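PDB 3AX6: phosphoribosylaminoimidazole carboxylase, ATPase subunit from Thermotoga maritima, which probably catalyses the ATP-dependent conversion of 5-aminoimidazole ribonucleotide and bicarbonate to N5-carboxyaminoimidazole ribonucleotide in de novo purine biosynthesis. Local coordinates for residues I97-K105 and P134-G142; P114-K122 and E165-E173. All coordinates share one frame; numbering follows the deposited sequence.

Contact 1: I97-K105 and P134-G142; sequences IIQDKFVQK and PVVQKARKG. With ADP (adenosine-5'-diphosphate), chain E.
D100 and R140 form the tight part of this contact, a salt bridge in which R140 NH2 lies 2.7 Å from D100 OD1 and uses that oxygen's syn lone pair. The fit is skewed: the carboxylate and guanidinium planes stand 49° apart, and the two bonds from NE are long and weak. With CG anti to the backbone N (chi1 174°), D100 can serve both sides at once, because its OD2 also accepts from F102 N at 2.8 Å. Aspartate suits this N-cap position, since its short side chain can fold forward over the first turn of helix 101-110. F102 lays CD1 over one face of the guanidinium, 3.7 Å from R140 NH2, while V103 CG1 meets the guanidinium edge. Beside the bridge, K101 N donates to R140 O at 2.8 Å, tying the helix start to the residue just past strand 135-139.

The solvent side is looser. There the aliphatic chain of K141 brushes Q99 O with CG, at 3.6 Å, and D100 CB with CE, at 3.9 Å.

Toward the nucleotide, K101 and K138 run out extended, which carries their ammonium groups to ADP. K138 NZ bonds ADP N7 at 3.0 Å and also O1A, whereas K101 NZ reaches O3A only weakly. Paired lysines gathered at the nucleotide in this way are characteristic of the ATP-grasp fold.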
# COMPACT_ATOMS: atom_id res chain seq x y z
N ILE A 97 28.58 12.06 7.49
CA ILE A 97 28.39 12.84 8.70
C ILE A 97 27.62 12.06 9.77
O ILE A 97 27.94 12.12 10.95
CB ILE A 97 27.62 14.15 8.42
CG1 ILE A 97 28.52 15.13 7.68
CG2 ILE A 97 27.12 14.76 9.71
CD1 ILE A 97 27.87 16.49 7.42
N ILE A 98 26.59 11.34 9.33
CA ILE A 98 25.76 10.57 10.25
C ILE A 98 26.40 9.28 10.77
O ILE A 98 26.19 8.90 11.92
CB ILE A 98 24.41 10.23 9.58
CG1 ILE A 98 23.72 11.52 9.15
CG2 ILE A 98 23.53 9.45 10.55
CD1 ILE A 98 22.44 11.30 8.37
N GLN A 99 27.19 8.61 9.93
CA GLN A 99 27.85 7.36 10.33
C GLN A 99 28.72 7.44 11.57
O GLN A 99 28.89 6.45 12.29
CB GLN A 99 28.71 6.84 9.18
CG GLN A 99 27.94 6.26 8.02
CD GLN A 99 28.78 5.33 7.20
OE1 GLN A 99 29.90 5.67 6.80
NE2 GLN A 99 28.26 4.14 6.94
N ASP A 100 29.30 8.61 11.83
CA ASP A 100 30.15 8.78 12.99
C ASP A 100 29.44 9.71 13.97
O ASP A 100 29.22 10.89 13.69
CB ASP A 100 31.50 9.36 12.56
CG ASP A 100 32.39 9.70 13.74
OD1 ASP A 100 33.59 9.97 13.51
OD2 ASP A 100 31.90 9.71 14.89
N LYS A 101 29.06 9.15 15.11
CA LYS A 101 28.34 9.91 16.12
C LYS A 101 29.02 11.19 16.58
O LYS A 101 28.34 12.16 16.88
CB LYS A 101 28.04 9.03 17.33
CG LYS A 101 27.06 7.90 17.04
CD LYS A 101 26.50 7.34 18.34
CE LYS A 101 25.39 6.34 18.08
NZ LYS A 101 24.72 5.94 19.34
N PHE A 102 30.35 11.19 16.63
CA PHE A 102 31.05 12.39 17.06
C PHE A 102 30.98 13.50 16.01
O PHE A 102 30.63 14.63 16.32
CB PHE A 102 32.52 12.09 17.39
CG PHE A 102 33.28 13.30 17.86
CD1 PHE A 102 34.16 13.96 17.01
CD2 PHE A 102 33.07 13.81 19.13
CE1 PHE A 102 34.81 15.11 17.42
CE2 PHE A 102 33.73 14.96 19.55
CZ PHE A 102 34.60 15.62 18.69
N VAL A 103 31.32 13.17 14.77
CA VAL A 103 31.25 14.16 13.71
C VAL A 103 29.80 14.65 13.62
O VAL A 103 29.55 15.84 13.41
CB VAL A 103 31.71 13.58 12.36
CG1 VAL A 103 33.16 13.13 12.44
CG2 VAL A 103 30.84 12.41 11.99
N GLN A 104 28.86 13.73 13.81
CA GLN A 104 27.44 14.07 13.77
C GLN A 104 27.13 15.13 14.83
O GLN A 104 26.49 16.13 14.54
CB GLN A 104 26.58 12.83 14.00
CG GLN A 104 25.10 13.14 14.21
CD GLN A 104 24.25 11.89 14.33
OE1 GLN A 104 23.38 11.80 15.20
NE2 GLN A 104 24.48 10.93 13.45
N LYS A 105 27.59 14.90 16.06
CA LYS A 105 27.38 15.84 17.16
C LYS A 105 28.06 17.18 16.87
O LYS A 105 27.51 18.25 17.13
CB LYS A 105 27.94 15.27 18.47
CG LYS A 105 27.17 14.08 19.04
CD LYS A 105 25.75 14.49 19.39
CE LYS A 105 24.95 13.31 19.94
NZ LYS A 105 23.54 13.71 20.21
N PRO A 134 27.06 10.47 36.99
CA PRO A 134 27.31 9.50 35.92
C PRO A 134 27.50 10.21 34.60
O PRO A 134 27.10 11.37 34.44
CB PRO A 134 26.05 8.66 35.93
CG PRO A 134 25.00 9.71 36.17
CD PRO A 134 25.62 10.54 37.29
N VAL A 135 28.10 9.51 33.64
CA VAL A 135 28.31 10.07 32.31
C VAL A 135 28.07 8.97 31.28
O VAL A 135 28.28 7.79 31.55
CB VAL A 135 29.73 10.66 32.15
CG1 VAL A 135 30.76 9.55 32.13
CG2 VAL A 135 29.81 11.49 30.89
N VAL A 136 27.61 9.35 30.10
CA VAL A 136 27.32 8.38 29.05
C VAL A 136 28.42 8.30 28.00
O VAL A 136 28.84 9.31 27.44
CB VAL A 136 26.00 8.72 28.34
CG1 VAL A 136 25.61 7.60 27.40
CG2 VAL A 136 24.91 8.95 29.37
N GLN A 137 28.88 7.08 27.74
CA GLN A 137 29.91 6.83 26.74
C GLN A 137 29.28 6.16 25.52
O GLN A 137 28.45 5.26 25.65
CB GLN A 137 31.02 5.93 27.31
CG GLN A 137 32.08 5.57 26.27
CD GLN A 137 33.07 4.52 26.74
OE1 GLN A 137 32.68 3.47 27.25
NE2 GLN A 137 34.36 4.79 26.54
N LYS A 138 29.66 6.62 24.34
CA LYS A 138 29.12 6.08 23.10
C LYS A 138 30.21 5.81 22.08
O LYS A 138 31.15 6.60 21.94
CB LYS A 138 28.12 7.06 22.49
CG LYS A 138 26.89 7.30 23.35
CD LYS A 138 25.91 8.23 22.66
CE LYS A 138 24.56 8.17 23.34
NZ LYS A 138 23.57 9.04 22.67
N ALA A 139 30.10 4.70 21.38
CA ALA A 139 31.07 4.36 20.35
C ALA A 139 30.88 5.37 19.22
O ALA A 139 29.75 5.80 18.94
CB ALA A 139 30.82 2.95 19.83
N ARG A 140 31.97 5.78 18.58
CA ARG A 140 31.88 6.74 17.48
C ARG A 140 31.20 6.08 16.28
O ARG A 140 30.34 6.68 15.64
CB ARG A 140 33.26 7.23 17.06
CG ARG A 140 33.95 8.08 18.10
CD ARG A 140 35.23 8.67 17.54
NE ARG A 140 34.96 9.61 16.45
CZ ARG A 140 35.87 10.42 15.92
NH1 ARG A 140 37.12 10.40 16.36
NH2 ARG A 140 35.53 11.25 14.94
N LYS A 141 31.60 4.85 15.99
CA LYS A 141 31.04 4.12 14.86
C LYS A 141 30.53 2.72 15.21
O LYS A 141 29.87 2.08 14.39
CB LYS A 141 32.07 4.03 13.73
CG LYS A 141 32.24 5.31 12.93
CD LYS A 141 33.10 5.09 11.69
CE LYS A 141 33.03 6.28 10.75
NZ LYS A 141 33.85 6.08 9.52
N GLY A 142 30.83 2.24 16.41
CA GLY A 142 30.37 0.92 16.79
C GLY A 142 31.26 0.22 17.80
O GLY A 142 30.92 -0.86 18.29
PB ADP E . 21.61 3.20 19.79
O1B ADP E . 20.37 3.76 19.18
O2B ADP E . 21.22 1.83 20.58
O3B ADP E . 22.72 2.87 18.57
PA ADP E . 21.33 5.37 21.51
O1A ADP E . 21.97 6.69 21.35
O2A ADP E . 19.86 5.42 20.83
O3A ADP E . 22.33 4.24 20.84
O5' ADP E . 21.24 5.04 23.11
C5' ADP E . 20.15 4.12 23.33
C4' ADP E . 19.36 4.52 24.58
O4' ADP E . 20.26 4.98 25.64
C3' ADP E . 18.39 5.67 24.29
O3' ADP E . 17.13 5.21 23.78
C2' ADP E . 18.28 6.37 25.65
O2' ADP E . 17.23 5.80 26.44
C1' ADP E . 19.68 6.16 26.27
N9 ADP E . 20.53 7.36 26.10
C8 ADP E . 21.22 7.74 24.97
N7 ADP E . 21.86 8.85 25.18
C5 ADP E . 21.64 9.26 26.45
C6 ADP E . 22.05 10.37 27.24
N6 ADP E . 22.88 11.33 26.71
N1 ADP E . 21.62 10.46 28.51
C2 ADP E . 20.82 9.54 29.05
N3 ADP E . 20.40 8.49 28.35
C4 ADP E . 20.78 8.31 27.06

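Contact 2: P114-K122 and E165-E173; sequences PVPEYKLVK and ETYLEEFVE. With ADP (adenosine-5'-diphosphate), chain E.
The Y167 ring meets Y118 CB at its edge, the Y118 ring has P116 O in its plane at the edge, and ADP C2 lies over one face of the F171 ring, 3.6 Å from CD1. Strands 118-120 and 166-170 pair antiparallel. K119 and L168 form the hydrogen-bonded pair, with L168 N reaching K119 O at 2.7 Å; Y118 faces E169 and L120 faces Y167 in non-hydrogen-bonded pairs. V121 CG1 packs tightly on L168 CD1, 3.2 Å away, closer than usual van der Waals contact.

E170 holds E117 twice: its N donates to E117 O, and its extended side chain brings OE2 to E117 N at 2.9 Å, nearly straight (169°) and through the anti lone pair. The like-charged E117 OE1 and E170 OE2 lie 3.7 Å apart, a repulsion this bond probably helps offset. An alanine at E170 is likely to leave E117 N without this acceptor and the loop at P116 less firmly held.

ADP N6 donates to E169 OE2 at 2.6 Å and to E170 O, while V172 N donates to ADP N1 at 2.8 Å. This match is consistent with a preference for adenine over guanine, whose O6 and N1-H reverse the pattern.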
# COMPACT_ATOMS: atom_id res chain seq x y z
N PRO A 114 19.97 21.90 18.98
CA PRO A 114 20.01 21.47 20.39
C PRO A 114 20.50 20.03 20.57
O PRO A 114 19.92 19.10 20.00
CB PRO A 114 18.57 21.65 20.85
CG PRO A 114 18.08 22.78 19.99
CD PRO A 114 18.63 22.39 18.63
N VAL A 115 21.54 19.85 21.38
CA VAL A 115 22.12 18.54 21.61
C VAL A 115 22.79 18.48 22.98
O VAL A 115 23.23 19.50 23.50
CB VAL A 115 23.17 18.24 20.52
CG1 VAL A 115 24.27 19.30 20.55
CG2 VAL A 115 23.78 16.87 20.71
N PRO A 116 22.88 17.28 23.59
CA PRO A 116 23.52 17.14 24.90
C PRO A 116 25.00 17.55 24.85
O PRO A 116 25.64 17.39 23.81
CB PRO A 116 23.36 15.65 25.20
CG PRO A 116 22.09 15.30 24.51
CD PRO A 116 22.22 16.02 23.19
N GLU A 117 25.53 18.07 25.96
CA GLU A 117 26.94 18.45 26.02
C GLU A 117 27.76 17.19 25.80
O GLU A 117 27.49 16.16 26.40
CB GLU A 117 27.28 19.03 27.39
CG GLU A 117 27.96 20.37 27.35
CD GLU A 117 26.99 21.51 27.61
OE1 GLU A 117 26.40 21.55 28.71
OE2 GLU A 117 26.81 22.35 26.71
N TYR A 118 28.77 17.26 24.95
CA TYR A 118 29.59 16.09 24.67
C TYR A 118 31.08 16.44 24.64
O TYR A 118 31.47 17.60 24.73
CB TYR A 118 29.17 15.47 23.34
CG TYR A 118 29.45 16.37 22.18
CD1 TYR A 118 30.54 16.14 21.35
CD2 TYR A 118 28.67 17.50 21.94
CE1 TYR A 118 30.85 17.00 20.31
CE2 TYR A 118 28.96 18.37 20.90
CZ TYR A 118 30.06 18.11 20.09
OH TYR A 118 30.36 18.96 19.06
N LYS A 119 31.91 15.41 24.50
CA LYS A 119 33.35 15.58 24.50
C LYS A 119 34.03 14.31 23.97
O LYS A 119 33.64 13.20 24.33
CB LYS A 119 33.81 15.87 25.93
CG LYS A 119 35.31 15.94 26.16
CD LYS A 119 35.90 17.27 25.73
CE LYS A 119 36.93 17.75 26.76
NZ LYS A 119 37.89 16.69 27.15
N LEU A 120 35.02 14.48 23.10
CA LEU A 120 35.75 13.35 22.53
C LEU A 120 36.71 12.78 23.58
O LEU A 120 37.32 13.55 24.33
CB LEU A 120 36.54 13.82 21.30
CG LEU A 120 37.41 12.80 20.56
CD1 LEU A 120 36.56 11.69 19.98
CD2 LEU A 120 38.18 13.52 19.47
N VAL A 121 36.84 11.46 23.64
CA VAL A 121 37.75 10.88 24.62
C VAL A 121 39.19 10.83 24.14
O VAL A 121 39.50 10.25 23.09
CB VAL A 121 37.32 9.43 25.05
CG1 VAL A 121 35.89 9.43 25.51
CG2 VAL A 121 37.53 8.46 23.91
N LYS A 122 40.07 11.48 24.89
CA LYS A 122 41.50 11.50 24.59
C LYS A 122 42.09 10.58 25.64
O LYS A 122 42.85 9.67 25.34
CB LYS A 122 42.06 12.92 24.75
CG LYS A 122 41.48 13.94 23.78
CD LYS A 122 41.85 13.63 22.33
CE LYS A 122 41.31 14.68 21.38
NZ LYS A 122 41.73 14.45 19.97
N GLU A 165 37.51 4.05 19.86
CA GLU A 165 37.23 5.47 19.77
C GLU A 165 35.78 5.74 20.13
O GLU A 165 34.86 5.35 19.42
CB GLU A 165 37.52 5.98 18.37
CG GLU A 165 38.95 5.79 17.97
CD GLU A 165 39.18 6.06 16.51
OE1 GLU A 165 40.33 5.92 16.05
OE2 GLU A 165 38.20 6.41 15.81
N THR A 166 35.59 6.40 21.27
CA THR A 166 34.26 6.72 21.74
C THR A 166 34.28 8.18 22.13
O THR A 166 35.31 8.83 22.07
CB THR A 166 33.91 5.92 23.01
OG1 THR A 166 34.74 6.35 24.09
CG2 THR A 166 34.12 4.43 22.78
N TYR A 167 33.12 8.70 22.49
CA TYR A 167 33.02 10.08 22.94
C TYR A 167 32.11 10.04 24.15
O TYR A 167 31.47 9.03 24.41
CB TYR A 167 32.46 11.00 21.85
CG TYR A 167 31.01 10.77 21.48
CD1 TYR A 167 30.61 9.67 20.71
CD2 TYR A 167 30.02 11.67 21.89
CE1 TYR A 167 29.27 9.47 20.37
CE2 TYR A 167 28.68 11.48 21.55
CZ TYR A 167 28.31 10.38 20.79
OH TYR A 167 26.98 10.20 20.46
N LEU A 168 32.09 11.12 24.91
CA LEU A 168 31.26 11.20 26.10
C LEU A 168 30.19 12.26 25.94
O LEU A 168 30.34 13.21 25.17
CB LEU A 168 32.13 11.55 27.31
CG LEU A 168 32.69 10.48 28.24
CD1 LEU A 168 33.33 9.35 27.49
CD2 LEU A 168 33.70 11.15 29.16
N GLU A 169 29.09 12.10 26.67
CA GLU A 169 28.04 13.10 26.67
C GLU A 169 27.33 13.06 28.02
O GLU A 169 27.30 12.03 28.70
CB GLU A 169 27.06 12.92 25.50
CG GLU A 169 26.18 11.69 25.48
CD GLU A 169 25.25 11.69 24.27
OE1 GLU A 169 25.76 11.80 23.13
OE2 GLU A 169 24.02 11.59 24.44
N GLU A 170 26.80 14.21 28.42
CA GLU A 170 26.13 14.33 29.70
C GLU A 170 24.91 13.43 29.79
O GLU A 170 24.25 13.16 28.78
CB GLU A 170 25.71 15.78 29.94
CG GLU A 170 24.64 16.28 28.98
CD GLU A 170 24.18 17.68 29.33
OE1 GLU A 170 23.82 17.90 30.50
OE2 GLU A 170 24.18 18.55 28.43
N PHE A 171 24.61 12.98 31.00
CA PHE A 171 23.46 12.12 31.22
C PHE A 171 22.20 12.97 31.17
O PHE A 171 22.07 13.96 31.89
CB PHE A 171 23.53 11.44 32.58
CG PHE A 171 22.43 10.46 32.81
CD1 PHE A 171 22.48 9.19 32.25
CD2 PHE A 171 21.30 10.82 33.55
CE1 PHE A 171 21.42 8.29 32.41
CE2 PHE A 171 20.24 9.93 33.72
CZ PHE A 171 20.30 8.67 33.15
N VAL A 172 21.26 12.57 30.32
CA VAL A 172 20.00 13.29 30.14
C VAL A 172 18.84 12.57 30.83
O VAL A 172 18.66 11.36 30.68
CB VAL A 172 19.67 13.43 28.62
CG1 VAL A 172 18.24 13.90 28.43
CG2 VAL A 172 20.65 14.40 27.96
N GLU A 173 18.05 13.32 31.60
CA GLU A 173 16.90 12.74 32.27
C GLU A 173 15.74 12.80 31.29
O GLU A 173 15.04 13.81 31.18
CB GLU A 173 16.54 13.51 33.55
CG GLU A 173 17.67 13.59 34.55
CD GLU A 173 17.21 13.99 35.95
OE1 GLU A 173 16.41 14.95 36.07
OE2 GLU A 173 17.64 13.34 36.92
PB ADP E . 21.61 3.20 19.79
O1B ADP E . 20.37 3.76 19.18
O2B ADP E . 21.22 1.83 20.58
O3B ADP E . 22.72 2.87 18.57
PA ADP E . 21.33 5.37 21.51
O1A ADP E . 21.97 6.69 21.35
O2A ADP E . 19.86 5.42 20.83
O3A ADP E . 22.33 4.24 20.84
O5' ADP E . 21.24 5.04 23.11
C5' ADP E . 20.15 4.12 23.33
C4' ADP E . 19.36 4.52 24.58
O4' ADP E . 20.26 4.98 25.64
C3' ADP E . 18.39 5.67 24.29
O3' ADP E . 17.13 5.21 23.78
C2' ADP E . 18.28 6.37 25.65
O2' ADP E . 17.23 5.80 26.44
C1' ADP E . 19.68 6.16 26.27
N9 ADP E . 20.53 7.36 26.10
C8 ADP E . 21.22 7.74 24.97
N7 ADP E . 21.86 8.85 25.18
C5 ADP E . 21.64 9.26 26.45
C6 ADP E . 22.05 10.37 27.24
N6 ADP E . 22.88 11.33 26.71
N1 ADP E . 21.62 10.46 28.51
C2 ADP E . 20.82 9.54 29.05
N3 ADP E . 20.40 8.49 28.35
C4 ADP E . 20.78 8.31 27.06

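Contacts 1 and 2 have centres about 8 Å apart and share one antiparallel sheet, in which strand 166-170 lies between strands 118-120 and 135-139. V136 O and E169 N, 2.9 Å apart, probably form one of the hydrogen bonds joining them, and Q137 NE2 probably bonds T166 OG1, also at 2.9 Å. Helix 101-110 leads along the chain to strand 118-120. The segments of the two contacts alternate in sequence. Both reach ADP, with a division of labour: 97-105 with 134-142 supplies lysines to the phosphates and N7, while 165-173 reads the adenine edge. The salt bridge between K138 and E169 couples these halves of the pocket, which E177 helps to complete.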